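Local structure of periplasmic beta-glucosidase (6R5T) at residues D290-S293 against T294-K298; A12-S15 against N16-I20; S153-M156 against V157-Y160; L197-M200 against F201-L205. The protein probably hydrolyses terminal, non-reducing beta-D-glucosyl residues of beta-glucosides in the periplasm, releasing beta-D-glucose, as a family 3 glycoside hydrolase. The protein carries 1 engineered substitution. All coordinates share one frame; numbering follows the deposited sequence.

Contact 1: residues D290-S293 against T294-K298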
loop_
_atom_site.group_PDB
_atom_site.type_symbol
_atom_site.label_atom_id
_atom_site.label_comp_id
_atom_site.label_asym_id
_atom_site.label_seq_id
_atom_site.Cartn_x
_atom_site.Cartn_y
_atom_site.Cartn_z
ATOM N N ASP A 290 18.711 -27.969 5.585
ATOM C CA ASP A 290 18.958 -29.423 5.441
ATOM C C ASP A 290 17.681 -30.247 5.384
ATOM O O ASP A 290 17.771 -31.457 5.524
ATOM C CB ASP A 290 19.885 -29.917 6.549
ATOM C CG ASP A 290 21.312 -29.475 6.340
ATOM O OD1 ASP A 290 21.651 -28.994 5.246
ATOM O OD2 ASP A 290 22.072 -29.599 7.303
ATOM N N LEU A 291 16.538 -29.649 5.081
ATOM C CA LEU A 291 15.296 -30.440 5.029
ATOM C C LEU A 291 15.379 -31.455 3.892
ATOM O O LEU A 291 14.868 -32.561 4.071
ATOM C CB LEU A 291 14.078 -29.529 4.864
ATOM C CG LEU A 291 13.366 -29.211 6.171
ATOM C CD1 LEU A 291 14.288 -28.531 7.141
ATOM C CD2 LEU A 291 12.135 -28.347 5.940
ATOM N N TYR A 292 15.992 -31.117 2.761
ATOM C CA TYR A 292 16.020 -32.053 1.619
ATOM C C TYR A 292 16.786 -33.333 2.025
ATOM O O TYR A 292 16.300 -34.439 1.761
ATOM C CB TYR A 292 16.644 -31.446 0.371
ATOM C CG TYR A 292 15.725 -30.604 -0.485
ATOM C CD1 TYR A 292 14.588 -30.007 0.043
ATOM C CD2 TYR A 292 16.040 -30.350 -1.799
ATOM C CE1 TYR A 292 13.749 -29.253 -0.764
ATOM C CE2 TYR A 292 15.216 -29.589 -2.617
ATOM C CZ TYR A 292 14.054 -29.067 -2.099
ATOM O OH TYR A 292 13.231 -28.308 -2.871
ATOM N N SER A 293 17.965 -33.178 2.607
ATOM C CA SER A 293 18.765 -34.349 3.021
ATOM C C SER A 293 18.033 -35.139 4.099
ATOM O O SER A 293 18.180 -36.365 4.142
ATOM C CB SER A 293 20.099 -33.907 3.496
ATOM O OG SER A 293 20.874 -33.415 2.404
ATOM N N THR A 294 17.270 -34.482 4.964
ATOM C CA THR A 294 16.580 -35.153 6.096
ATOM C C THR A 294 15.368 -35.930 5.580
ATOM O O THR A 294 15.075 -37.011 6.095
ATOM C CB THR A 294 16.174 -34.128 7.163
ATOM O OG1 THR A 294 17.339 -33.408 7.583
ATOM C CG2 THR A 294 15.437 -34.757 8.332
ATOM N N TRP A 295 14.623 -35.402 4.601
ATOM C CA TRP A 295 13.273 -35.914 4.308
ATOM C C TRP A 295 13.118 -36.501 2.914
ATOM O O TRP A 295 12.159 -37.241 2.727
ATOM C CB TRP A 295 12.204 -34.823 4.529
ATOM C CG TRP A 295 12.147 -34.462 5.960
ATOM C CD1 TRP A 295 12.627 -33.332 6.524
ATOM C CD2 TRP A 295 11.616 -35.254 7.040
ATOM N NE1 TRP A 295 12.373 -33.329 7.861
ATOM C CE2 TRP A 295 11.777 -34.496 8.216
ATOM C CE3 TRP A 295 10.993 -36.502 7.130
ATOM C CZ2 TRP A 295 11.374 -34.952 9.478
ATOM C CZ3 TRP A 295 10.582 -36.943 8.386
ATOM C CH2 TRP A 295 10.779 -36.180 9.529
ATOM N N LEU A 296 13.934 -36.191 1.922
ATOM C CA LEU A 296 13.638 -36.699 0.558
ATOM C C LEU A 296 13.645 -38.233 0.513
ATOM O O LEU A 296 12.813 -38.772 -0.199
ATOM C CB LEU A 296 14.598 -36.116 -0.489
ATOM C CG LEU A 296 14.335 -34.633 -0.849
ATOM C CD1 LEU A 296 15.412 -34.111 -1.754
ATOM C CD2 LEU A 296 12.970 -34.410 -1.466
ATOM N N PRO A 297 14.570 -38.931 1.202
ATOM C CA PRO A 297 14.543 -40.407 1.130
ATOM C C PRO A 297 13.228 -40.993 1.656
ATOM O O PRO A 297 12.635 -41.885 0.951
ATOM C CB PRO A 297 15.775 -40.825 1.961
ATOM C CG PRO A 297 16.697 -39.603 1.890
ATOM C CD PRO A 297 15.726 -38.427 1.937
ATOM N N LYS A 298 12.752 -40.469 2.789
ATOM C CA LYS A 298 11.470 -40.924 3.400
ATOM C C LYS A 298 10.326 -40.618 2.453
ATOM O O LYS A 298 9.426 -41.471 2.258
ATOM C CB LYS A 298 11.293 -40.340 4.797
ATOM C CG LYS A 298 12.084 -41.098 5.861
ATOM C CD LYS A 298 11.943 -40.497 7.242
ATOM C CE LYS A 298 12.760 -41.198 8.310
ATOM N NZ LYS A 298 12.597 -40.522 9.614
#
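Asp290 and Thr294 close the first turn of helix 291-301, with Thr294 N donating to Asp290 O at 3.1 Å, and the next two bonds follow from Trp295 N to Leu291 O (2.9 Å) and from Leu296 N to Tyr292 O (2.9 Å). The hydroxyl of Thr294 joins its own amide on the same acceptor: OG1 lies beside the backbone N (chi1 -56°) and donates to Asp290 O at 2.9 Å, coming from above the carbonyl plane. The methyl CG2 of Thr294 rests on one face of the Trp295 indole, offset toward the rim, while Leu291 O meets the indole at its edge, 3.4 Å from Trp295 CD1. One turn on, Leu296 CD1 packs 3.6 Å from Tyr292 CB and reaches obliquely to the start of the ring. Pro297 has no N-H to offer Ser293 O; its CD stands 3.9 Å from that oxygen, and the helix is kinked here. The carboxylate of Asp290 makes no cap but forms a salt bridge with Arg24 and a hydrogen bond with His32, whereas Tyr292 OH bonds to Val283 O and Trp295 NE1 to Glu271. Two donors on Asp290 O therefore bind the helix start at its N-cap residue, while the proline leaves a gap in the bonding one turn later and Leu296 and Tyr292 pack against helix 271-281 and Leu23.

Contact 2: residues A12-S15 against N16-I20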
loop_
_atom_site.group_PDB
_atom_site.type_symbol
_atom_site.label_atom_id
_atom_site.label_comp_id
_atom_site.label_asym_id
_atom_site.label_seq_id
_atom_site.Cartn_x
_atom_site.Cartn_y
_atom_site.Cartn_z
ATOM N N ALA A 12 23.693 -41.919 -13.925
ATOM C CA ALA A 12 23.490 -43.391 -13.947
ATOM C C ALA A 12 24.407 -44.046 -12.915
ATOM O O ALA A 12 24.151 -45.199 -12.562
ATOM C CB ALA A 12 23.710 -43.970 -15.348
ATOM N N ARG A 13 25.450 -43.373 -12.450
ATOM C CA ARG A 13 26.388 -43.934 -11.454
ATOM C C ARG A 13 25.917 -43.643 -10.025
ATOM O O ARG A 13 26.507 -44.174 -9.056
ATOM C CB ARG A 13 27.784 -43.340 -11.647
ATOM C CG ARG A 13 28.371 -43.477 -13.042
ATOM C CD ARG A 13 29.774 -42.894 -13.128
ATOM N NE ARG A 13 30.613 -43.652 -12.244
ATOM C CZ ARG A 13 31.889 -43.438 -11.980
ATOM N NH1 ARG A 13 32.520 -42.451 -12.578
ATOM N NH2 ARG A 13 32.500 -44.220 -11.106
ATOM N N MET A 14 24.984 -42.693 -9.857
ATOM C CA MET A 14 24.746 -42.090 -8.531
ATOM C C MET A 14 23.615 -42.797 -7.802
ATOM O O MET A 14 22.560 -43.042 -8.370
ATOM C CB MET A 14 24.424 -40.593 -8.679
ATOM C CG MET A 14 25.610 -39.845 -9.174
ATOM S SD MET A 14 25.166 -38.126 -9.659
ATOM C CE MET A 14 24.992 -37.415 -8.016
ATOM N N SER A 15 23.849 -43.060 -6.522
ATOM C CA SER A 15 22.801 -43.486 -5.583
ATOM C C SER A 15 21.866 -42.304 -5.355
ATOM O O SER A 15 22.311 -41.130 -5.558
ATOM C CB SER A 15 23.333 -43.953 -4.253
ATOM O OG SER A 15 24.020 -42.926 -3.587
ATOM N N ASN A 16 20.704 -42.582 -4.817
ATOM C CA ASN A 16 19.837 -41.451 -4.394
ATOM C C ASN A 16 20.510 -40.632 -3.308
ATOM O O ASN A 16 20.366 -39.380 -3.318
ATOM C CB ASN A 16 18.446 -41.907 -3.986
ATOM C CG ASN A 16 17.511 -41.969 -5.175
ATOM O OD1 ASN A 16 17.872 -41.666 -6.315
ATOM N ND2 ASN A 16 16.290 -42.380 -4.901
ATOM N N ALA A 17 21.279 -41.240 -2.406
ATOM C CA ALA A 17 22.006 -40.469 -1.387
ATOM C C ALA A 17 22.912 -39.440 -2.066
ATOM O O ALA A 17 23.030 -38.250 -1.595
ATOM C CB ALA A 17 22.757 -41.429 -0.502
ATOM N N GLU A 18 23.633 -39.880 -3.103
ATOM C CA GLU A 18 24.573 -39.008 -3.833
ATOM C C GLU A 18 23.796 -37.912 -4.584
ATOM O O GLU A 18 24.255 -36.750 -4.595
ATOM C CB GLU A 18 25.446 -39.845 -4.778
ATOM C CG GLU A 18 26.515 -40.616 -4.007
ATOM C CD GLU A 18 27.178 -41.773 -4.758
ATOM O OE1 GLU A 18 28.325 -42.058 -4.379
ATOM O OE2 GLU A 18 26.595 -42.323 -5.736
ATOM N N LYS A 19 22.705 -38.263 -5.232
ATOM C CA LYS A 19 21.869 -37.255 -5.940
ATOM C C LYS A 19 21.335 -36.229 -4.933
ATOM O O LYS A 19 21.398 -34.975 -5.207
ATOM C CB LYS A 19 20.713 -37.944 -6.634
ATOM C CG LYS A 19 21.123 -38.743 -7.853
ATOM C CD LYS A 19 19.952 -39.440 -8.516
ATOM C CE LYS A 19 20.393 -40.244 -9.709
ATOM N NZ LYS A 19 19.264 -40.988 -10.299
ATOM N N ILE A 20 20.804 -36.703 -3.816
ATOM C CA ILE A 20 20.245 -35.769 -2.805
ATOM C C ILE A 20 21.365 -34.922 -2.207
ATOM O O ILE A 20 21.114 -33.705 -1.945
ATOM C CB ILE A 20 19.468 -36.553 -1.752
ATOM C CG1 ILE A 20 18.236 -37.180 -2.406
ATOM C CG2 ILE A 20 19.143 -35.641 -0.561
ATOM C CD1 ILE A 20 17.556 -38.237 -1.558
HETATM O O HOH W 1 21.264 -43.656 -10.928
HETATM O O HOH W 2 19.172 -42.877 -8.476
#
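Ser15 and Glu18 bond reciprocally in a capping box at the start of helix 16-22. Glu18 N donates to Ser15 OG at 3.1 Å, and Ser15 N returns a nearly straight bond to Glu18 OE2 at 2.9 Å, meeting the anti side of that oxygen 21° out of the carboxylate plane. The serine hydroxyl can take this place because it lies between its backbone N and carbonyl carbon (chi1 62°), within reach of Glu18 N, while the glutamate chain, extended beyond CG, reaches along the serine and brings OE2 to Ser15 N. The first helical bond, from Lys19 N to Ser15 O at 2.9 Å, comes in the carbonyl plane.

Water forms a second polar layer. One molecule accepts from Lys19 NZ at 2.6 Å and can donate to Asn16 OD1 at 2.8 Å; another lies 2.9 Å from Met14 O. Partners outside the turn take up the side-chain ends: Glu18 OE1 forms a salt bridge with Arg69 and Lys19 NZ one with Asp311, while Asn16 OD1 accepts a hydrogen bond from Gln307.

The aliphatic contact is made by Met14, whose CB lies 3.9 Å from Lys19 CG, so that the lysine's extended chain runs past it. The bent end of the methionine makes a van der Waals contact with the backbone, CE 3.6 Å from Glu18 O. The box thus satisfies amides at the exposed helix start, and the negative Glu18 carboxylate there would suit the helix dipole, with Arg69 probably balancing its charge.

Contact 3: residues S153-M156 against V157-Y160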
loop_
_atom_site.group_PDB
_atom_site.type_symbol
_atom_site.label_atom_id
_atom_site.label_comp_id
_atom_site.label_asym_id
_atom_site.label_seq_id
_atom_site.Cartn_x
_atom_site.Cartn_y
_atom_site.Cartn_z
ATOM N N SER A 153 19.084 -5.729 -15.694
ATOM C CA SER A 153 19.091 -7.143 -15.295
ATOM C C SER A 153 19.896 -7.941 -16.333
ATOM O O SER A 153 20.796 -8.683 -15.945
ATOM C CB SER A 153 17.672 -7.638 -15.172
ATOM O OG SER A 153 17.611 -9.066 -15.043
ATOM N N GLY A 154 19.571 -7.772 -17.597
ATOM C CA GLY A 154 20.279 -8.487 -18.674
ATOM C C GLY A 154 21.740 -8.065 -18.735
ATOM O O GLY A 154 22.625 -8.916 -18.869
ATOM N N VAL A 155 22.034 -6.789 -18.593
ATOM C CA VAL A 155 23.439 -6.286 -18.605
ATOM C C VAL A 155 24.275 -6.924 -17.497
ATOM O O VAL A 155 25.411 -7.370 -17.725
ATOM C CB VAL A 155 23.433 -4.747 -18.476
ATOM C CG1 VAL A 155 24.795 -4.208 -18.149
ATOM C CG2 VAL A 155 22.887 -4.124 -19.729
ATOM N N MET A 156 23.745 -6.997 -16.290
ATOM C CA MET A 156 24.443 -7.559 -15.138
ATOM C C MET A 156 24.726 -9.044 -15.401
ATOM O O MET A 156 25.854 -9.478 -15.182
ATOM C CB MET A 156 23.575 -7.470 -13.888
ATOM C CG MET A 156 23.361 -6.040 -13.366
ATOM S SD MET A 156 24.781 -5.374 -12.525
ATOM C CE MET A 156 25.028 -6.481 -11.145
ATOM N N VAL A 157 23.736 -9.776 -15.853
ATOM C CA VAL A 157 23.954 -11.219 -16.132
ATOM C C VAL A 157 25.068 -11.406 -17.171
ATOM O O VAL A 157 25.976 -12.225 -16.968
ATOM C CB VAL A 157 22.663 -11.872 -16.591
ATOM C CG1 VAL A 157 22.899 -13.267 -17.115
ATOM C CG2 VAL A 157 21.666 -11.895 -15.437
ATOM N N ARG A 158 24.990 -10.694 -18.276
ATOM C CA ARG A 158 26.010 -10.829 -19.350
ATOM C C ARG A 158 27.384 -10.452 -18.843
ATOM O O ARG A 158 28.405 -11.135 -19.213
ATOM C CB ARG A 158 25.569 -10.059 -20.579
ATOM C CG ARG A 158 24.359 -10.674 -21.269
ATOM C CD ARG A 158 24.079 -10.010 -22.604
ATOM N NE ARG A 158 23.678 -8.627 -22.453
ATOM C CZ ARG A 158 22.425 -8.171 -22.314
ATOM N NH1 ARG A 158 21.377 -8.982 -22.318
ATOM N NH2 ARG A 158 22.244 -6.872 -22.174
ATOM N N ALA A 159 27.489 -9.405 -18.028
ATOM C CA ALA A 159 28.783 -8.938 -17.518
ATOM C C ALA A 159 29.384 -9.956 -16.559
ATOM O O ALA A 159 30.617 -10.179 -16.590
ATOM C CB ALA A 159 28.607 -7.575 -16.914
ATOM N N TYR A 160 28.572 -10.563 -15.703
ATOM C CA TYR A 160 29.073 -11.578 -14.754
ATOM C C TYR A 160 29.548 -12.806 -15.512
ATOM O O TYR A 160 30.641 -13.327 -15.199
ATOM C CB TYR A 160 27.988 -12.004 -13.759
ATOM C CG TYR A 160 27.615 -11.023 -12.663
ATOM C CD1 TYR A 160 28.528 -10.210 -12.030
ATOM C CD2 TYR A 160 26.331 -11.023 -12.143
ATOM C CE1 TYR A 160 28.207 -9.414 -10.950
ATOM C CE2 TYR A 160 25.973 -10.191 -11.083
ATOM C CZ TYR A 160 26.920 -9.418 -10.454
ATOM O OH TYR A 160 26.608 -8.628 -9.381
#
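Ala159 N donates to Val155 O at 2.9 Å, the shortest of the four backbone bonds that carry helix 146-161 through this turn. Gly154 O accepts from Arg158 N at 3.0 Å and also lies beneath the arginine's own guanidinium, 3.5 Å from its plane and over its centre. The bend at chi3 (-66°) folds the Arg158 chain back to make this cover, which continues over Val155 N and sets NH2 3.7 Å from Val155 CG2; the two side chains run at a slant to each other. Gly154 O faces the flat of the charged group and does not take one of its N-H bonds. Met156 and Tyr160 lie alongside, pointing the same way, and the methionine, bent at chi2 and chi3, brings CE to 3.6 Å from Tyr160 CZ. Tyr160 OH and Ser124 OG share a hydrogen bond. Around the helix, Val155, Met156, Ala159 and Tyr160 pack on helix 100-116, Ser153 and Val157 touch helix 206-213, and Val157 and Tyr160 rest on Ala173 of strand 172-178, one of the parallel strands of the barrel.

Contact 4: residues L197-M200 against F201-L205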
loop_
_atom_site.group_PDB
_atom_site.type_symbol
_atom_site.label_atom_id
_atom_site.label_comp_id
_atom_site.label_asym_id
_atom_site.label_seq_id
_atom_site.Cartn_x
_atom_site.Cartn_y
_atom_site.Cartn_z
ATOM N N LEU A 197 -2.825 -10.410 -12.002
ATOM C CA LEU A 197 -1.934 -11.021 -12.993
ATOM C C LEU A 197 -1.521 -10.012 -14.042
ATOM O O LEU A 197 -0.355 -10.028 -14.464
ATOM C CB LEU A 197 -2.563 -12.291 -13.551
ATOM C CG LEU A 197 -2.686 -13.420 -12.519
ATOM C CD1 LEU A 197 -3.508 -14.578 -13.090
ATOM C CD2 LEU A 197 -1.306 -13.915 -12.070
ATOM N N PRO A 198 -2.397 -9.119 -14.578
ATOM C CA PRO A 198 -1.888 -8.163 -15.545
ATOM C C PRO A 198 -0.754 -7.296 -14.986
ATOM O O PRO A 198 0.191 -7.006 -15.714
ATOM C CB PRO A 198 -3.142 -7.374 -15.936
ATOM C CG PRO A 198 -4.243 -8.352 -15.724
ATOM C CD PRO A 198 -3.866 -9.075 -14.443
ATOM N N ARG A 199 -0.857 -6.865 -13.733
ATOM C CA ARG A 199 0.222 -6.025 -13.126
ATOM C C ARG A 199 1.503 -6.874 -13.001
ATOM O O ARG A 199 2.633 -6.401 -13.270
ATOM C CB ARG A 199 -0.203 -5.443 -11.784
ATOM C CG ARG A 199 0.912 -4.745 -11.037
ATOM C CD ARG A 199 0.474 -4.090 -9.738
ATOM N NE ARG A 199 -0.234 -2.846 -9.976
ATOM C CZ ARG A 199 -0.524 -1.961 -9.013
ATOM N NH1 ARG A 199 -0.244 -2.211 -7.755
ATOM N NH2 ARG A 199 -1.119 -0.837 -9.312
ATOM N N MET A 200 1.335 -8.095 -12.545
ATOM C CA MET A 200 2.476 -9.013 -12.369
ATOM C C MET A 200 3.210 -9.172 -13.705
ATOM O O MET A 200 4.451 -8.994 -13.798
ATOM C CB MET A 200 1.950 -10.349 -11.824
ATOM C CG MET A 200 2.975 -11.165 -11.197
ATOM S SD MET A 200 2.259 -12.780 -10.743
ATOM C CE MET A 200 1.045 -12.408 -9.512
ATOM N N PHE A 201 2.471 -9.493 -14.772
ATOM C CA PHE A 201 3.084 -9.782 -16.078
ATOM C C PHE A 201 3.664 -8.536 -16.735
ATOM O O PHE A 201 4.747 -8.607 -17.342
ATOM C CB PHE A 201 2.086 -10.506 -16.977
ATOM C CG PHE A 201 2.076 -11.996 -16.718
ATOM C CD1 PHE A 201 1.447 -12.521 -15.628
ATOM C CD2 PHE A 201 2.945 -12.816 -17.415
ATOM C CE1 PHE A 201 1.482 -13.884 -15.365
ATOM C CE2 PHE A 201 3.053 -14.168 -17.107
ATOM C CZ PHE A 201 2.282 -14.703 -16.107
ATOM N N GLN A 202 2.956 -7.416 -16.670
ATOM C CA GLN A 202 3.391 -6.194 -17.364
ATOM C C GLN A 202 4.556 -5.537 -16.624
ATOM O O GLN A 202 5.506 -5.067 -17.283
ATOM C CB GLN A 202 2.230 -5.209 -17.470
ATOM C CG GLN A 202 2.552 -4.031 -18.364
ATOM C CD GLN A 202 2.612 -4.404 -19.831
ATOM O OE1 GLN A 202 2.084 -5.407 -20.269
ATOM N NE2 GLN A 202 3.173 -3.519 -20.622
ATOM N N ASP A 203 4.486 -5.481 -15.291
ATOM C CA ASP A 203 5.392 -4.570 -14.551
ATOM C C ASP A 203 6.426 -5.318 -13.695
ATOM O O ASP A 203 7.536 -4.787 -13.546
ATOM C CB ASP A 203 4.582 -3.671 -13.624
ATOM C CG ASP A 203 3.636 -2.729 -14.365
ATOM O OD1 ASP A 203 3.942 -2.374 -15.536
ATOM O OD2 ASP A 203 2.659 -2.343 -13.740
ATOM N N TYR A 204 6.101 -6.449 -13.090
ATOM C CA TYR A 204 6.975 -7.011 -12.025
ATOM C C TYR A 204 7.782 -8.194 -12.535
ATOM O O TYR A 204 8.925 -8.317 -12.092
ATOM C CB TYR A 204 6.135 -7.408 -10.817
ATOM C CG TYR A 204 5.835 -6.264 -9.894
ATOM C CD1 TYR A 204 4.773 -5.394 -10.114
ATOM C CD2 TYR A 204 6.658 -5.996 -8.816
ATOM C CE1 TYR A 204 4.529 -4.343 -9.250
ATOM C CE2 TYR A 204 6.426 -4.960 -7.943
ATOM C CZ TYR A 204 5.361 -4.097 -8.183
ATOM O OH TYR A 204 5.168 -3.049 -7.331
ATOM N N LEU A 205 7.257 -9.010 -13.438
ATOM C CA LEU A 205 7.984 -10.216 -13.894
ATOM C C LEU A 205 9.042 -9.932 -14.966
ATOM O O LEU A 205 9.997 -10.693 -15.035
ATOM C CB LEU A 205 6.994 -11.267 -14.382
ATOM C CG LEU A 205 6.172 -11.940 -13.302
ATOM C CD1 LEU A 205 5.066 -12.789 -13.944
ATOM C CD2 LEU A 205 7.049 -12.782 -12.395
#
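Arg199 and Tyr204 lie alongside and point the same way, the arginine's CG 4.0 Å from Tyr204 CD1 and the guanidinium and ring planes 33° apart. With CG anti to the backbone N (chi1 172°), the arginine also passes Asp203 at a slant: its NE is 4.8 Å from Asp203 OD2, opposite charges that do not touch. Its guanidinium pairs instead with Glu185 of the second subunit. Met200 meets Leu205 obliquely, CG 3.8 Å from CD1, and the same leucine methyl sits over the centre of the Phe201 ring. Leu197 O lies in the plane of that ring at its edge, 3.3 Å from Phe201 CD1. Arg199 O likewise borders the Tyr204 ring edge-on. At 201-204 the helix widens into a pi-type turn, where Met200 O accepts from Leu205 N at 2.8 Å and from Tyr204 N at 3.1 Å, the latter from above the carbonyl plane. Gln202 OE1 accepts from Tyr701 N of the fibronectin type III-like domain. One short helix thus divides its chemistry, with apolar groups packed round the Phe201 ring, a doubly held carbonyl at the widened turn, and polar ends committed to another domain and another subunit.

Overall arrangement
Along the chain the order is contact 2, contact 3, contact 4, contact 1; contacts 1, 3 and 4 lie on helices of the barrel-forming N-terminal region, contact 2 at the loop-to-helix start of 16-22. Contacts 1 and 2 touch, their centres 14 Å apart: Ile20 of helix 16-22, which leads into strand 24-26, packs against Ser293, Leu296 and Pro297 of helix 291-301, which follows strand 286-287. These strands are neighbours, so the two helices pack side by side next to the first and last strands of the parallel sheet. Contacts 3 and 4 lie about 33 to 39 Å from them between centres and 22 Å from each other. Their helices precede and follow strand 172-178. Contact 4 links the barrel to the fibronectin-like domain and the second subunit.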